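Local coordinates for protein glutamyl endopeptidase (Staphylococcus epidermidis, PDB 6PYM) that hydrolyses proteins as a secreted serine protease that cuts preferentially after glutamate or aspartate, and probably attacks human fibronectin and type 1 collagen, at residues 59-64 with 81-86; 127-132 with 158-163; 37-42 with 113-118. The protein carries 1 engineered substitution. One frame throughout, in Å; residues are numbered along the deposited sequence.

Contact 1 of 3, residues 59-64 with 81-86; sequences NPRNIS and VGQEII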
loop_
_atom_site.group_PDB
_atom_site.type_symbol
_atom_site.label_atom_id
_atom_site.label_comp_id
_atom_site.label_asym_id
_atom_site.label_seq_id
_atom_site.Cartn_x
_atom_site.Cartn_y
_atom_site.Cartn_z
ATOM N N ASN A 59 2.811 13.484 14.356
ATOM C CA ASN A 59 1.872 14.461 13.816
ATOM C C ASN A 59 1.329 13.970 12.481
ATOM O O ASN A 59 1.995 14.122 11.444
ATOM C CB ASN A 59 2.536 15.831 13.654
ATOM C CG ASN A 59 1.555 16.903 13.209
ATOM O OD1 ASN A 59 0.366 16.637 13.015
ATOM N ND2 ASN A 59 2.049 18.126 13.053
ATOM N N PRO A 60 0.122 13.403 12.450
ATOM C CA PRO A 60 -0.433 12.909 11.179
ATOM C C PRO A 60 -0.571 13.985 10.127
ATOM O O PRO A 60 -0.549 13.666 8.929
ATOM C CB PRO A 60 -1.805 12.347 11.582
ATOM C CG PRO A 60 -1.717 12.119 13.062
ATOM C CD PRO A 60 -0.786 13.168 13.585
ATOM N N ARG A 61 -0.694 15.253 10.533
ATOM C CA ARG A 61 -0.843 16.355 9.594
ATOM C C ARG A 61 0.395 16.561 8.730
ATOM O O ARG A 61 0.316 17.275 7.725
ATOM C CB ARG A 61 -1.174 17.664 10.327
ATOM C CG ARG A 61 -2.424 17.677 11.188
ATOM C CD ARG A 61 -3.622 17.049 10.489
ATOM N NE ARG A 61 -4.168 17.881 9.435
ATOM C CZ ARG A 61 -5.268 17.572 8.768
ATOM N NH1 ARG A 61 -5.920 16.455 9.060
ATOM N NH2 ARG A 61 -5.705 18.377 7.805
ATOM N N ASN A 62 1.527 15.968 9.102
ATOM C CA ASN A 62 2.733 15.994 8.290
ATOM C C ASN A 62 2.672 15.050 7.096
ATOM O O ASN A 62 3.574 15.090 6.255
ATOM C CB ASN A 62 3.946 15.610 9.146
ATOM C CG ASN A 62 4.294 16.663 10.184
ATOM O OD1 ASN A 62 4.048 17.851 9.985
ATOM N ND2 ASN A 62 4.888 16.230 11.291
ATOM N N ILE A 63 1.653 14.201 6.998
ATOM C CA ILE A 63 1.600 13.169 5.966
ATOM C C ILE A 63 0.642 13.607 4.868
ATOM O O ILE A 63 -0.535 13.876 5.136
ATOM C CB ILE A 63 1.164 11.821 6.552
ATOM C CG1 ILE A 63 2.030 11.457 7.756
ATOM C CG2 ILE A 63 1.243 10.747 5.484
ATOM C CD1 ILE A 63 1.535 10.236 8.494
ATOM N N SER A 64 1.130 13.645 3.630
ATOM C CA SER A 64 0.302 13.874 2.453
ATOM C C SER A 64 0.096 12.559 1.709
ATOM O O SER A 64 1.060 11.834 1.439
ATOM C CB SER A 64 0.976 14.866 1.509
ATOM O OG SER A 64 1.027 16.171 2.058
ATOM N N VAL A 81 -4.786 14.859 3.727
ATOM C CA VAL A 81 -3.846 15.069 4.824
ATOM C C VAL A 81 -4.144 14.101 5.960
ATOM O O VAL A 81 -5.304 13.904 6.344
ATOM C CB VAL A 81 -3.882 16.533 5.303
ATOM C CG1 VAL A 81 -2.885 16.757 6.436
ATOM C CG2 VAL A 81 -3.594 17.481 4.141
ATOM N N GLY A 82 -3.091 13.507 6.511
ATOM C CA GLY A 82 -3.250 12.607 7.631
ATOM C C GLY A 82 -3.990 13.231 8.797
ATOM O O GLY A 82 -3.784 14.405 9.122
ATOM N N GLN A 83 -4.851 12.451 9.428
ATOM C CA GLN A 83 -5.658 12.893 10.557
ATOM C C GLN A 83 -5.431 12.055 11.802
ATOM O O GLN A 83 -5.348 12.606 12.906
ATOM C CB GLN A 83 -7.153 12.875 10.179
ATOM C CG GLN A 83 -8.080 13.514 11.214
ATOM C CD GLN A 83 -8.565 12.533 12.261
ATOM O OE1 GLN A 83 -8.713 11.340 11.996
ATOM N NE2 GLN A 83 -8.819 13.033 13.466
ATOM N N GLU A 84 -5.316 10.734 11.664
ATOM C CA GLU A 84 -5.100 9.865 12.809
ATOM C C GLU A 84 -4.354 8.617 12.359
ATOM O O GLU A 84 -4.708 8.009 11.344
ATOM C CB GLU A 84 -6.438 9.469 13.448
ATOM C CG GLU A 84 -6.299 8.644 14.716
ATOM C CD GLU A 84 -7.640 8.277 15.328
ATOM O OE1 GLU A 84 -8.663 8.339 14.611
ATOM O OE2 GLU A 84 -7.665 7.929 16.527
ATOM N N ILE A 85 -3.343 8.228 13.132
ATOM C CA ILE A 85 -2.574 7.015 12.883
ATOM C C ILE A 85 -3.088 5.926 13.810
ATOM O O ILE A 85 -3.146 6.120 15.033
ATOM C CB ILE A 85 -1.077 7.261 13.114
ATOM C CG1 ILE A 85 -0.538 8.248 12.077
ATOM C CG2 ILE A 85 -0.317 5.938 13.105
ATOM C CD1 ILE A 85 0.792 8.843 12.458
ATOM N N ILE A 86 -3.462 4.785 13.239
ATOM C CA ILE A 86 -3.947 3.638 13.999
ATOM C C ILE A 86 -3.013 2.462 13.740
ATOM O O ILE A 86 -3.204 1.727 12.760
ATOM C CB ILE A 86 -5.390 3.281 13.611
ATOM C CG1 ILE A 86 -6.302 4.510 13.665
ATOM C CG2 ILE A 86 -5.921 2.201 14.526
ATOM C CD1 ILE A 86 -7.641 4.295 12.991
#
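Gly82 N donates a nearly straight hydrogen bond to Ile63 O (2.9 Å, 169° at the hydrogen), and beside it Ser64 and Val81 form an antiparallel non-hydrogen-bonded pair, so the chain leaving the 3-10 turn 60-62 comes alongside strand 81-86 and starts to pair with it. Glycine suits the place where that turn presses on the strand: with no side chain in the way, Pro60 O comes within 3.2 Å of Gly82 CA, a CA-H...O contact, while the same oxygen accepts Ile63 N inside the turn. Asn59 opens the turn as an Asx turn, its OD1 accepting from Arg61 N; the donor lies well above the side-chain carbonyl plane. Pro60, whose ring-restricted phi fits a 3-10 turn, lays its ring on the strand, CB being 3.6 Å from Gln83 C and CG 4.2 Å from Ile85 CG1. This strand belongs to the N-terminal barrel of the chymotrypsin-like fold, and Gln83 and Glu84 both face Arg98 on its neighbour as a classic beta bulge, with Glu84 also salt-bridged to Arg98. Arg61 starts out pointing away from the strand but turns back through bends at chi2 (-46°) and chi3 (-73°). Its side chain crosses Val81 at about a right angle, and Val81 CG1 sits under one face of the guanidinium, offset toward the rim and 3.4 Å from CZ. Gln83 CB meets the guanidinium edge in its plane, 3.9 Å from NH1, and NH1 is hydrogen-bonded to Ser100 OG. Ile63, an aliphatic chain suited to its buried place, also touches Ile25 and Ile27; its CD1 reaches Ile85 CD1 at 4.3 Å, and both isoleucines touch Leu97.

Contact 2 of 3, residues 127-132 with 158-163; sequences ENITVT and LRYDLS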
loop_
_atom_site.group_PDB
_atom_site.type_symbol
_atom_site.label_atom_id
_atom_site.label_comp_id
_atom_site.label_asym_id
_atom_site.label_seq_id
_atom_site.Cartn_x
_atom_site.Cartn_y
_atom_site.Cartn_z
ATOM N N GLU A 127 1.957 -18.731 -6.068
ATOM C CA GLU A 127 0.930 -17.937 -6.722
ATOM C C GLU A 127 1.535 -16.684 -7.357
ATOM O O GLU A 127 2.434 -16.054 -6.791
ATOM C CB GLU A 127 -0.097 -17.547 -5.667
ATOM C CG GLU A 127 -1.218 -16.692 -6.139
ATOM C CD GLU A 127 -2.282 -16.534 -5.079
ATOM O OE1 GLU A 127 -2.321 -17.355 -4.131
ATOM O OE2 GLU A 127 -3.084 -15.589 -5.196
ATOM N N ASN A 128 1.032 -16.324 -8.533
ATOM C CA ASN A 128 1.493 -15.139 -9.245
ATOM C C ASN A 128 0.806 -13.900 -8.688
ATOM O O ASN A 128 -0.422 -13.855 -8.575
ATOM C CB ASN A 128 1.163 -15.271 -10.730
ATOM C CG ASN A 128 1.955 -16.365 -11.413
ATOM O OD1 ASN A 128 3.148 -16.522 -11.182
ATOM N ND2 ASN A 128 1.285 -17.126 -12.269
ATOM N N ILE A 129 1.604 -12.885 -8.350
ATOM C CA ILE A 129 1.119 -11.686 -7.680
ATOM C C ILE A 129 1.813 -10.464 -8.270
ATOM O O ILE A 129 2.757 -10.571 -9.055
ATOM C CB ILE A 129 1.356 -11.750 -6.157
ATOM C CG1 ILE A 129 2.847 -11.944 -5.874
ATOM C CG2 ILE A 129 0.516 -12.872 -5.519
ATOM C CD1 ILE A 129 3.264 -11.533 -4.486
ATOM N N THR A 130 1.332 -9.288 -7.870
ATOM C CA THR A 130 2.000 -8.030 -8.156
ATOM C C THR A 130 2.126 -7.213 -6.880
ATOM O O THR A 130 1.337 -7.365 -5.944
ATOM C CB THR A 130 1.252 -7.197 -9.203
ATOM O OG1 THR A 130 -0.114 -7.017 -8.799
ATOM C CG2 THR A 130 1.295 -7.867 -10.568
ATOM N N VAL A 131 3.131 -6.340 -6.853
ATOM C CA VAL A 131 3.271 -5.310 -5.827
ATOM C C VAL A 131 3.350 -3.989 -6.568
ATOM O O VAL A 131 4.224 -3.813 -7.427
ATOM C CB VAL A 131 4.497 -5.542 -4.926
ATOM C CG1 VAL A 131 4.708 -4.359 -3.980
ATOM C CG2 VAL A 131 4.299 -6.809 -4.128
ATOM N N THR A 132 2.450 -3.068 -6.243
ATOM C CA THR A 132 2.291 -1.857 -7.033
ATOM C C THR A 132 2.337 -0.647 -6.118
ATOM O O THR A 132 1.643 -0.607 -5.099
ATOM C CB THR A 132 1.007 -1.934 -7.855
ATOM O OG1 THR A 132 1.111 -3.083 -8.701
ATOM C CG2 THR A 132 0.803 -0.677 -8.708
ATOM N N LEU A 158 4.236 -12.644 4.542
ATOM C CA LEU A 158 4.153 -13.213 3.200
ATOM C C LEU A 158 5.320 -12.660 2.397
ATOM O O LEU A 158 5.494 -11.438 2.323
ATOM C CB LEU A 158 2.799 -12.917 2.515
ATOM C CG LEU A 158 2.567 -13.535 1.118
ATOM C CD1 LEU A 158 1.102 -13.845 0.863
ATOM C CD2 LEU A 158 3.091 -12.620 0.014
ATOM N N ARG A 159 6.120 -13.549 1.813
ATOM C CA ARG A 159 7.315 -13.158 1.080
ATOM C C ARG A 159 7.184 -13.523 -0.387
ATOM O O ARG A 159 6.440 -14.437 -0.758
ATOM C CB ARG A 159 8.557 -13.851 1.646
ATOM C CG ARG A 159 8.805 -13.557 3.108
ATOM C CD ARG A 159 9.893 -14.449 3.658
ATOM N NE ARG A 159 10.137 -14.155 5.066
ATOM C CZ ARG A 159 10.854 -14.921 5.883
ATOM N NH1 ARG A 159 11.405 -16.044 5.442
ATOM N NH2 ARG A 159 11.013 -14.563 7.149
ATOM N N TYR A 160 7.956 -12.821 -1.218
ATOM C CA TYR A 160 7.870 -12.994 -2.662
ATOM C C TYR A 160 9.223 -12.733 -3.310
ATOM O O TYR A 160 10.133 -12.158 -2.702
ATOM C CB TYR A 160 6.771 -12.117 -3.289
ATOM C CG TYR A 160 6.508 -10.823 -2.548
ATOM C CD1 TYR A 160 7.376 -9.735 -2.646
ATOM C CD2 TYR A 160 5.383 -10.689 -1.758
ATOM C CE1 TYR A 160 7.118 -8.560 -1.967
ATOM C CE2 TYR A 160 5.121 -9.529 -1.069
ATOM C CZ TYR A 160 5.984 -8.463 -1.174
ATOM O OH TYR A 160 5.694 -7.315 -0.480
ATOM N N ASP A 161 9.326 -13.150 -4.575
ATOM C CA ASP A 161 10.575 -13.120 -5.334
ATOM C C ASP A 161 10.672 -11.940 -6.297
ATOM O O ASP A 161 11.623 -11.868 -7.083
ATOM C CB ASP A 161 10.799 -14.448 -6.076
ATOM C CG ASP A 161 9.843 -14.660 -7.248
ATOM O OD1 ASP A 161 9.034 -13.777 -7.581
ATOM O OD2 ASP A 161 9.913 -15.749 -7.865
ATOM N N LEU A 162 9.724 -11.016 -6.252
ATOM C CA LEU A 162 9.710 -9.850 -7.120
ATOM C C LEU A 162 10.493 -8.705 -6.479
ATOM O O LEU A 162 10.646 -8.635 -5.257
ATOM C CB LEU A 162 8.269 -9.429 -7.413
ATOM C CG LEU A 162 7.361 -9.144 -6.214
ATOM C CD1 LEU A 162 7.460 -7.687 -5.750
ATOM C CD2 LEU A 162 5.910 -9.526 -6.521
ATOM N N SER A 163 10.992 -7.802 -7.322
ATOM C CA SER A 163 11.835 -6.698 -6.874
ATOM C C SER A 163 11.028 -5.487 -6.400
ATOM O O SER A 163 9.962 -5.169 -6.934
ATOM C CB SER A 163 12.752 -6.251 -8.007
ATOM O OG SER A 163 13.742 -7.217 -8.309
#
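Tyr160 OH is hydrogen-bonded to His184 ND1, which anchors the far end of a ring, one face of which carries Val131 CG2. The setting is the interior of the C-terminal beta-barrel of this chymotrypsin-like protease: strands 128-133 and 157-160 both pair with strand 143-154, and across the curled sheet they meet through side chains, with the CA atoms of Ile129 and Tyr160 8.5 Å apart. Val131 CG2 stands 4.1 Å from the ring centroid, 24° off the normal and displaced toward the rim, a CH-pi contact in which CZ is the nearest ring atom. Ile129 comes to the other end of the tyrosine, where its CD1 lies 3.6 Å from Tyr160 CD2 and also touches CB. In Ile129, CG1 takes the crowded position between backbone N and carbonyl carbon (chi1 58°), which sets it 4.0 Å from Leu162 CD2, and CD1 goes on to the tyrosine. The Ile129 and Val131 side chains each cross that of Tyr160 at about a right angle. Leu162, just past the end of the strand, suits its place because its two methyls can serve two neighbours at once: CD2 rests 3.9 Å from Ile129 CD1, and CD1 meets Val131. Val173 of strand 172-174 also packs on Ile129, Val131 and Tyr160. Val131 CG2 serves two partners, lying 3.7 Å from Leu162 CD1 as well as over the tyrosine ring.

Contact 3 of 3, residues 37-42 with 113-118; sequences SGVVVG and KPATIS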
loop_
_atom_site.group_PDB
_atom_site.type_symbol
_atom_site.label_atom_id
_atom_site.label_comp_id
_atom_site.label_asym_id
_atom_site.label_seq_id
_atom_site.Cartn_x
_atom_site.Cartn_y
_atom_site.Cartn_z
ATOM N N SER A 37 4.362 4.439 0.021
ATOM C CA SER A 37 3.207 3.984 -0.727
ATOM C C SER A 37 2.111 3.569 0.247
ATOM O O SER A 37 2.339 3.392 1.446
ATOM C CB SER A 37 3.589 2.790 -1.607
ATOM O OG SER A 37 4.671 3.109 -2.477
ATOM N N GLY A 38 0.918 3.369 -0.289
ATOM C CA GLY A 38 -0.181 2.871 0.506
ATOM C C GLY A 38 -1.338 2.514 -0.392
ATOM O O GLY A 38 -1.235 2.593 -1.618
ATOM N N VAL A 39 -2.467 2.160 0.221
ATOM C CA VAL A 39 -3.635 1.761 -0.562
ATOM C C VAL A 39 -4.905 2.217 0.145
ATOM O O VAL A 39 -5.084 1.977 1.346
ATOM C CB VAL A 39 -3.622 0.245 -0.870
ATOM C CG1 VAL A 39 -3.611 -0.604 0.407
ATOM C CG2 VAL A 39 -4.783 -0.135 -1.781
ATOM N N VAL A 40 -5.791 2.875 -0.604
ATOM C CA VAL A 40 -7.079 3.289 -0.056
ATOM C C VAL A 40 -7.954 2.065 0.160
ATOM O O VAL A 40 -8.144 1.262 -0.759
ATOM C CB VAL A 40 -7.784 4.270 -1.007
ATOM C CG1 VAL A 40 -9.162 4.639 -0.456
ATOM C CG2 VAL A 40 -6.934 5.510 -1.234
ATOM N N VAL A 41 -8.527 1.937 1.364
ATOM C CA VAL A 41 -9.337 0.768 1.718
ATOM C C VAL A 41 -10.677 1.110 2.358
ATOM O O VAL A 41 -11.484 0.209 2.607
ATOM C CB VAL A 41 -8.574 -0.233 2.609
ATOM C CG1 VAL A 41 -7.330 -0.752 1.922
ATOM C CG2 VAL A 41 -8.221 0.388 3.953
ATOM N N GLY A 42 -10.926 2.384 2.645
ATOM C CA GLY A 42 -12.183 2.784 3.251
ATOM C C GLY A 42 -12.443 4.253 2.997
ATOM O O GLY A 42 -11.619 4.964 2.415
ATOM N N LYS A 113 -12.175 4.202 -5.855
ATOM C CA LYS A 113 -12.831 3.024 -5.295
ATOM C C LYS A 113 -11.907 2.368 -4.276
ATOM O O LYS A 113 -10.792 1.973 -4.636
ATOM C CB LYS A 113 -13.157 2.015 -6.389
ATOM C CG LYS A 113 -14.063 0.888 -5.903
ATOM C CD LYS A 113 -14.469 -0.036 -7.043
ATOM C CE LYS A 113 -15.535 -1.030 -6.596
ATOM N NZ LYS A 113 -15.043 -1.971 -5.551
ATOM N N PRO A 114 -12.322 2.214 -3.021
ATOM C CA PRO A 114 -11.473 1.492 -2.068
ATOM C C PRO A 114 -11.139 0.099 -2.583
ATOM O O PRO A 114 -11.968 -0.569 -3.214
ATOM C CB PRO A 114 -12.333 1.444 -0.801
ATOM C CG PRO A 114 -13.175 2.681 -0.899
ATOM C CD PRO A 114 -13.524 2.765 -2.370
ATOM N N ALA A 115 -9.907 -0.328 -2.322
ATOM C CA ALA A 115 -9.455 -1.628 -2.783
ATOM C C ALA A 115 -10.227 -2.744 -2.098
ATOM O O ALA A 115 -10.697 -2.605 -0.966
ATOM C CB ALA A 115 -7.969 -1.796 -2.488
ATOM N N THR A 116 -10.370 -3.855 -2.810
ATOM C CA THR A 116 -10.916 -5.069 -2.224
ATOM C C THR A 116 -9.800 -5.830 -1.528
ATOM O O THR A 116 -8.731 -6.042 -2.109
ATOM C CB THR A 116 -11.517 -5.946 -3.325
ATOM O OG1 THR A 116 -12.558 -5.231 -4.004
ATOM C CG2 THR A 116 -12.095 -7.230 -2.736
ATOM N N ILE A 117 -10.044 -6.232 -0.286
ATOM C CA ILE A 117 -9.118 -7.040 0.497
ATOM C C ILE A 117 -9.444 -8.506 0.263
ATOM O O ILE A 117 -10.619 -8.897 0.266
ATOM C CB ILE A 117 -9.275 -6.709 1.991
ATOM C CG1 ILE A 117 -9.177 -5.202 2.250
ATOM C CG2 ILE A 117 -8.288 -7.520 2.823
ATOM C CD1 ILE A 117 -7.867 -4.573 1.836
ATOM N N SER A 118 -8.418 -9.335 0.107
ATOM C CA SER A 118 -8.641 -10.774 0.025
ATOM C C SER A 118 -8.863 -11.374 1.409
ATOM O O SER A 118 -8.205 -11.001 2.382
ATOM C CB SER A 118 -7.433 -11.449 -0.615
ATOM O OG SER A 118 -7.620 -12.852 -0.690
HETATM O O HOH W 1 -12.131 -2.022 1.241
#
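Ala115 N donates to Val40 O at 2.8 Å and 177°, an almost perfectly straight bond that fixes the irregular segment 113-118 across the end of strand 37-42; the touching parts run nearly perpendicular to each other. Around this single direct bond the side chains are placed by their first torsions. Val39 has CG1 between the backbone N and the carbonyl carbon (chi1 59°), which leaves CG2 anti to the backbone N and 3.7 Å from Ala115 CB. A methyl is all that Ala115 presents, and its small size allows CB to lie 3.5 Å from Val40 O as well, close beside the hydrogen bond. In Val41 it is CG1 that is anti to the carbonyl carbon, and it meets Ile117 CD1 at 3.9 Å. A bend at chi2 (-60°) in Ile117 places CD1 there, the two side chains crossing obliquely. Pro114, with no N-H to satisfy, packs its ring flank on the main chain instead: CB is 3.6 Å from Val41 C. The strand itself is irregular here, as Val41 and Gly42 both face Glu45 in a classic beta bulge. A water donates to both Val41 O and Ala115 O, 2.7 Å from each, and bridges the carbonyls beyond the direct bond. Val39 and Val41 also pack on Leu47 within the N-terminal barrel, whereas Ala115 and Ile117 touch Val180 of the other barrel. The arrangement is that of the linker between the two beta-barrels of the chymotrypsin fold.

How the contacts relate
From the N terminus, residues 37-42 open the longest loop, which contact 3 closes at 113-118, joining first-barrel strand 34-42 to the inter-barrel linker. Contact 1 is nested inside it, closing a short excursion between 59-64 and 81-86 at the outer side of the N-terminal barrel; both contacts reach that barrel's sheet, with centres about 17 Å apart. The predicted catalytic His51 and Asp93 also fall within the larger loop. Contact 2 follows in series, joining strand 128-133 of the second barrel to the end of strand 157-160 and the residues just after it; the engineered Ala169 comes next. Contacts 1 and 2 lie on opposite sides of the chain's centre, their centres about 28 Å apart.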